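Local coordinates for protein syndapin (Drosophila melanogaster, PDB 3I2W) that probably binds membrane phospholipids as a homodimer through the F-BAR domain seen here and, as a whole protein, probably takes part in endocytosis, at residues B[157-161]-B[175-179]; B[140-144]-B[189-193]; B[133-137]-B[196-200]. The contacts are given in a common frame with arbitrary orientation. Numbering follows the deposited sequence.

Contact 1. Residues B[157-161]-B[175-179]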
# COMPACT_ATOMS: atom_id res chain seq x y z
N GLN B 157 25.39 -50.00 -62.31
CA GLN B 157 24.75 -51.16 -62.88
C GLN B 157 25.36 -51.50 -64.21
O GLN B 157 25.47 -52.66 -64.55
CB GLN B 157 23.27 -50.97 -63.06
CG GLN B 157 22.57 -50.41 -61.88
CD GLN B 157 21.17 -50.04 -62.27
OE1 GLN B 157 20.50 -50.82 -62.96
NE2 GLN B 157 20.71 -48.85 -61.88
N GLU B 158 25.78 -50.50 -64.97
CA GLU B 158 26.52 -50.77 -66.17
C GLU B 158 27.81 -51.56 -65.88
O GLU B 158 28.16 -52.44 -66.64
CB GLU B 158 26.83 -49.50 -66.93
CG GLU B 158 27.17 -49.78 -68.39
CD GLU B 158 27.70 -48.57 -69.12
OE1 GLU B 158 28.71 -47.99 -68.66
OE2 GLU B 158 27.11 -48.20 -70.17
N ARG B 159 28.50 -51.23 -64.78
CA ARG B 159 29.62 -52.03 -64.28
C ARG B 159 29.37 -53.54 -64.41
O ARG B 159 30.08 -54.24 -65.13
CB ARG B 159 29.90 -51.69 -62.81
CG ARG B 159 30.65 -52.78 -62.01
CD ARG B 159 32.18 -52.79 -62.24
NE ARG B 159 32.84 -51.69 -61.52
CZ ARG B 159 33.09 -50.48 -62.04
NH1 ARG B 159 32.76 -50.18 -63.29
NH2 ARG B 159 33.70 -49.55 -61.29
N ASN B 160 28.34 -54.00 -63.71
CA ASN B 160 28.01 -55.44 -63.61
C ASN B 160 27.02 -55.98 -64.65
O ASN B 160 26.28 -56.92 -64.42
CB ASN B 160 27.54 -55.75 -62.19
CG ASN B 160 27.21 -54.50 -61.41
OD1 ASN B 160 26.04 -54.17 -61.23
ND2 ASN B 160 28.24 -53.77 -60.98
N ALA B 161 27.03 -55.34 -65.82
CA ALA B 161 26.35 -55.81 -67.01
C ALA B 161 27.42 -56.27 -67.99
O ALA B 161 27.28 -57.31 -68.64
CB ALA B 161 25.49 -54.68 -67.65
N MSE B 175 20.92 -50.28 -70.24
CA MSE B 175 21.78 -49.78 -69.20
C MSE B 175 22.78 -48.77 -69.69
O MSE B 175 23.06 -47.82 -68.98
CB MSE B 175 22.52 -50.90 -68.53
CG MSE B 175 21.93 -51.21 -67.16
SE MSE B 175 22.24 -53.08 -66.73
CE MSE B 175 20.82 -53.25 -65.34
N HIS B 176 23.32 -48.99 -70.87
CA HIS B 176 24.21 -48.04 -71.48
C HIS B 176 23.42 -46.75 -71.74
O HIS B 176 24.01 -45.63 -71.52
CB HIS B 176 24.76 -48.61 -72.77
CG HIS B 176 25.51 -47.61 -73.61
ND1 HIS B 176 26.90 -47.61 -73.69
CD2 HIS B 176 25.08 -46.62 -74.45
CE1 HIS B 176 27.30 -46.66 -74.54
NE2 HIS B 176 26.21 -46.03 -75.01
N ASP B 177 22.17 -46.86 -72.20
CA ASP B 177 21.43 -45.68 -72.55
C ASP B 177 21.09 -44.88 -71.33
O ASP B 177 21.16 -43.66 -71.38
CB ASP B 177 20.15 -46.02 -73.30
CG ASP B 177 20.40 -46.46 -74.73
OD1 ASP B 177 21.58 -46.47 -75.20
OD2 ASP B 177 19.39 -46.79 -75.37
N ARG B 178 20.71 -45.57 -70.25
CA ARG B 178 20.40 -44.94 -68.98
C ARG B 178 21.54 -44.09 -68.46
O ARG B 178 21.32 -42.98 -68.06
CB ARG B 178 20.08 -45.97 -67.94
CG ARG B 178 18.67 -45.98 -67.48
CD ARG B 178 18.58 -46.89 -66.25
NE ARG B 178 17.38 -47.72 -66.26
CZ ARG B 178 16.99 -48.51 -65.25
NH1 ARG B 178 17.71 -48.58 -64.13
NH2 ARG B 178 15.87 -49.23 -65.36
N VAL B 179 22.76 -44.60 -68.48
CA VAL B 179 23.93 -43.84 -68.02
C VAL B 179 24.06 -42.52 -68.75
O VAL B 179 24.09 -41.48 -68.15
CB VAL B 179 25.25 -44.65 -68.17
CG1 VAL B 179 26.46 -43.77 -68.02
CG2 VAL B 179 25.30 -45.80 -67.16
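This pairing lies near the turn of the antiparallel helical hairpin that makes up the distal arm of the F-BAR domain, where helix 114-159 gives way to helix 169-240. The outgoing helix is already fraying here: Ala161 N still bonds to Glu158 O at 3.2 Å, but Asn160 and Ala161 have left the helix.

Met175, present as selenomethionine, and Glu158 are buried to nearly the same extent, and Gln157 follows. The backbones come nearest at Glu158 and Met175, CA to CA 5.7 Å. The long side chain of Met175 reaches across to two residues: its SE packs on Ala161 CB at 3.7 Å, an apolar contact, while its terminal CE lies 3.4 Å from Gln157 OE1. Glu158 reaches across the face of the other helix, so that its CB rests 4.0 Å from Val179 CG2 and its carboxylate approaches the backbone of His176. The contact is mainly van der Waals packing; the polar ends make no hydrogen bond across it. Gln157 NE2 instead donates back along its own helix to the carbonyl of Ser153. The Arg178 guanidinium merely has this amide near its edge, in simple proximity. The shortest approach of all belongs to Glu158 OE2, 3.2 Å from His176 CA.

Contact 2. Residues B[140-144]-B[189-193]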
# COMPACT_ATOMS: atom_id res chain seq x y z
N ALA B 140 15.24 -26.98 -57.96
CA ALA B 140 16.51 -27.07 -58.59
C ALA B 140 17.59 -27.72 -57.73
O ALA B 140 18.34 -28.54 -58.22
CB ALA B 140 16.94 -25.70 -59.03
N LYS B 141 17.70 -27.36 -56.46
CA LYS B 141 18.73 -28.01 -55.67
C LYS B 141 18.41 -29.52 -55.42
O LYS B 141 19.28 -30.40 -55.47
CB LYS B 141 19.03 -27.22 -54.40
CG LYS B 141 19.29 -28.07 -53.17
CD LYS B 141 20.33 -27.47 -52.25
CE LYS B 141 20.07 -27.82 -50.76
NZ LYS B 141 18.83 -27.13 -50.22
N ALA B 142 17.14 -29.80 -55.15
CA ALA B 142 16.73 -31.17 -54.91
C ALA B 142 16.80 -31.94 -56.24
O ALA B 142 17.39 -33.04 -56.30
CB ALA B 142 15.31 -31.22 -54.28
N ASP B 143 16.26 -31.33 -57.30
CA ASP B 143 16.17 -31.95 -58.59
C ASP B 143 17.53 -32.24 -59.15
O ASP B 143 17.66 -33.00 -60.13
CB ASP B 143 15.33 -31.11 -59.55
CG ASP B 143 13.85 -31.31 -59.31
OD1 ASP B 143 13.51 -31.97 -58.26
OD2 ASP B 143 13.04 -30.84 -60.15
N TYR B 144 18.56 -31.73 -58.50
CA TYR B 144 19.89 -31.87 -59.07
C TYR B 144 20.72 -32.79 -58.22
O TYR B 144 21.77 -33.24 -58.62
CB TYR B 144 20.57 -30.52 -59.17
CG TYR B 144 22.08 -30.58 -59.16
CD1 TYR B 144 22.81 -30.76 -60.32
CD2 TYR B 144 22.80 -30.45 -57.97
CE1 TYR B 144 24.23 -30.82 -60.32
CE2 TYR B 144 24.24 -30.50 -57.96
CZ TYR B 144 24.93 -30.69 -59.14
OH TYR B 144 26.32 -30.75 -59.15
N CYS B 189 20.32 -30.31 -65.02
CA CYS B 189 20.11 -29.90 -63.65
C CYS B 189 21.10 -28.95 -63.03
O CYS B 189 20.66 -28.00 -62.39
CB CYS B 189 20.04 -31.13 -62.77
SG CYS B 189 18.49 -31.82 -63.02
N ARG B 190 22.41 -29.21 -63.17
CA ARG B 190 23.40 -28.27 -62.71
C ARG B 190 23.06 -26.91 -63.32
O ARG B 190 23.11 -25.88 -62.66
CB ARG B 190 24.82 -28.70 -63.07
CG ARG B 190 25.89 -27.87 -62.34
CD ARG B 190 27.33 -28.35 -62.43
NE ARG B 190 27.54 -29.61 -61.71
CZ ARG B 190 27.72 -30.79 -62.32
NH1 ARG B 190 27.72 -30.86 -63.67
NH2 ARG B 190 27.92 -31.90 -61.61
N GLU B 191 22.65 -26.91 -64.57
CA GLU B 191 22.35 -25.65 -65.18
C GLU B 191 21.16 -24.98 -64.53
O GLU B 191 21.31 -23.90 -64.03
CB GLU B 191 22.24 -25.77 -66.68
CG GLU B 191 23.59 -25.57 -67.32
CD GLU B 191 23.65 -26.16 -68.72
OE1 GLU B 191 22.90 -25.68 -69.61
OE2 GLU B 191 24.45 -27.11 -68.93
N LYS B 192 19.99 -25.61 -64.51
CA LYS B 192 18.82 -24.94 -63.94
C LYS B 192 19.12 -24.44 -62.49
O LYS B 192 18.68 -23.36 -62.09
CB LYS B 192 17.53 -25.79 -64.01
CG LYS B 192 16.99 -26.26 -65.38
CD LYS B 192 17.04 -25.27 -66.60
CE LYS B 192 16.59 -23.78 -66.33
NZ LYS B 192 15.11 -23.50 -66.25
N TYR B 193 19.89 -25.22 -61.74
CA TYR B 193 20.24 -24.83 -60.40
C TYR B 193 21.06 -23.51 -60.43
O TYR B 193 20.62 -22.50 -59.93
CB TYR B 193 20.88 -26.02 -59.67
CG TYR B 193 21.22 -25.89 -58.21
CD1 TYR B 193 20.57 -24.99 -57.36
CD2 TYR B 193 22.19 -26.70 -57.66
CE1 TYR B 193 20.95 -24.90 -55.98
CE2 TYR B 193 22.58 -26.60 -56.32
CZ TYR B 193 21.96 -25.72 -55.49
OH TYR B 193 22.37 -25.68 -54.19
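Two tyrosines, one from each helix, fill the space between segments 140-144 and 189-193, which run antiparallel at 166° with axes 8.5 Å apart. This is helix-to-helix packing in the arm of the F-BAR domain, at a place where the second subunit also joins in.

Tyr144 OH receives two weak hydrogen bonds from Arg190, one from NE at 3.1 Å and one from NH2 at 3.2 Å, both poorly angled at about 130°. Its stronger partner is Glu288 of the second subunit, so the hydroxyl sits between a guanidinium and a carboxylate. Tyr193 OH also bonds to the second subunit, but accepts from the backbone N of Val287, and the Tyr193 ring stacks with Phe286 of that chain. Lys141 directs its amine to a salt bridge with Glu138 on its own helix.

Carbon contacts close the gap. Lys141 CA sits 3.8 Å from the centroid of the Tyr193 ring, over its face, in a CH-pi contact; Ala140 CB meets Tyr193 CB at 4.0 Å; and Tyr144 CB meets Cys189 CB at 3.7 Å. The two tyrosine rings touch obliquely, CD2 of Tyr144 to CD2 of Tyr193 at 3.8 Å. With both phenol hydroxyls bonded to the partner chain, the contact belongs to the dimer interface as well as to the hairpin.

Contact 3. Residues B[133-137]-B[196-200]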
# COMPACT_ATOMS: atom_id res chain seq x y z
N LEU B 133 11.39 -17.34 -56.02
CA LEU B 133 12.77 -17.63 -56.36
C LEU B 133 13.42 -18.59 -55.34
O LEU B 133 14.18 -19.47 -55.69
CB LEU B 133 13.59 -16.37 -56.69
CG LEU B 133 12.81 -15.37 -57.59
CD1 LEU B 133 13.58 -14.15 -57.90
CD2 LEU B 133 12.32 -15.93 -58.88
N LEU B 134 13.10 -18.47 -54.07
CA LEU B 134 13.65 -19.43 -53.11
C LEU B 134 13.16 -20.89 -53.35
O LEU B 134 13.93 -21.84 -53.21
CB LEU B 134 13.36 -18.98 -51.68
CG LEU B 134 14.09 -19.75 -50.60
CD1 LEU B 134 15.58 -19.37 -50.48
CD2 LEU B 134 13.39 -19.55 -49.32
N ALA B 135 11.88 -21.03 -53.71
CA ALA B 135 11.24 -22.29 -53.99
C ALA B 135 11.95 -22.97 -55.18
O ALA B 135 12.46 -24.09 -55.07
CB ALA B 135 9.73 -22.08 -54.27
N LYS B 136 11.97 -22.28 -56.31
CA LYS B 136 12.83 -22.63 -57.40
C LYS B 136 14.21 -23.04 -56.92
O LYS B 136 14.61 -24.17 -57.15
CB LYS B 136 12.91 -21.48 -58.37
CG LYS B 136 11.59 -21.25 -59.10
CD LYS B 136 11.82 -20.27 -60.25
CE LYS B 136 10.55 -19.57 -60.72
NZ LYS B 136 9.57 -20.56 -61.23
N VAL B 137 14.93 -22.20 -56.20
CA VAL B 137 16.25 -22.64 -55.86
C VAL B 137 16.14 -23.97 -55.19
O VAL B 137 16.91 -24.84 -55.45
CB VAL B 137 17.06 -21.65 -55.03
CG1 VAL B 137 18.21 -22.34 -54.33
CG2 VAL B 137 17.63 -20.59 -55.92
N ALA B 196 19.03 -20.56 -61.09
CA ALA B 196 18.02 -20.21 -60.16
C ALA B 196 18.75 -19.41 -59.10
O ALA B 196 18.28 -18.34 -58.67
CB ALA B 196 17.35 -21.45 -59.59
N ILE B 197 19.92 -19.88 -58.71
CA ILE B 197 20.76 -19.10 -57.83
C ILE B 197 21.08 -17.71 -58.38
O ILE B 197 20.96 -16.70 -57.69
CB ILE B 197 21.98 -19.83 -57.48
CG1 ILE B 197 21.62 -20.81 -56.38
CG2 ILE B 197 22.98 -18.87 -56.93
CD1 ILE B 197 22.59 -21.85 -56.09
N ALA B 198 21.48 -17.65 -59.63
CA ALA B 198 21.70 -16.39 -60.25
C ALA B 198 20.45 -15.52 -60.22
O ALA B 198 20.57 -14.32 -60.08
CB ALA B 198 22.19 -16.59 -61.71
N GLU B 199 19.26 -16.11 -60.36
CA GLU B 199 18.06 -15.30 -60.64
C GLU B 199 17.60 -14.59 -59.36
O GLU B 199 17.12 -13.44 -59.39
CB GLU B 199 16.92 -16.17 -61.16
CG GLU B 199 15.99 -15.46 -62.13
CD GLU B 199 14.55 -16.03 -62.11
OE1 GLU B 199 14.41 -17.27 -61.89
OE2 GLU B 199 13.56 -15.26 -62.30
N ILE B 200 17.75 -15.34 -58.27
CA ILE B 200 17.45 -14.93 -56.93
C ILE B 200 18.51 -13.93 -56.54
O ILE B 200 18.14 -12.88 -56.01
CB ILE B 200 17.34 -16.13 -55.92
CG1 ILE B 200 16.92 -15.69 -54.54
CG2 ILE B 200 18.66 -16.79 -55.70
CD1 ILE B 200 15.50 -15.86 -54.27
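One methyl group, CG2 of Val137, touches three residues of the opposite helix: Ala196, Ile197 and Ile200. The setting is the antiparallel helical hairpin of the F-BAR domain, where helix 114-159 packs against helix 169-240. The short segments cross at -163°, with their axes 8.9 Å apart, close enough for the small Ala196 to face Val137 directly, CA to CA at 5.2 Å.

Val137 CG2 lies against the backbone, 3.6 Å from Ala196 C and 3.7 Å from Ile197 N, and also meets the three side chains, at 3.8 Å to Ala196 CB, 4.0 Å to Ile197 CG1 and 3.9 Å to Ile200 CG2. One turn earlier on its helix, Leu133 pairs with Ile200, their CA atoms 5.4 Å apart, and Leu133 also packs on Tyr203. The packing continues into the dimer, since Leu134 and Ile200 lie against Pro284 of the second subunit and Ile197 against Ser285 of that subunit.

Glu199 and Lys136 lie together at the exposed margin. They are opposite in charge, yet they meet through the aliphatic part of the lysine, with Lys136 CD 4.3 Å from Glu199 OE1, while Glu199 OE2 rests 3.7 Å from Leu133 CD2.

Overall arrangement
All three contacts join the same two antiparallel helices, 114-159 and 169-240, in the F-BAR domain, and are nested along the chain: contact 1 lies inside the loop closed by contact 2, which lies inside that closed by contact 3. Contact 1 is nearest the hairpin turn and farthest from the chain's centre. Centres of contacts 2 and 3 are 10 Å apart, and these two touch where Tyr193 CE1 meets Val137 O at 4.1 Å; contact 1 stands 23 Å from contact 2 and 33 Å from contact 3, centre to centre. The second subunit backs the inner pair but does not touch contact 1's segments.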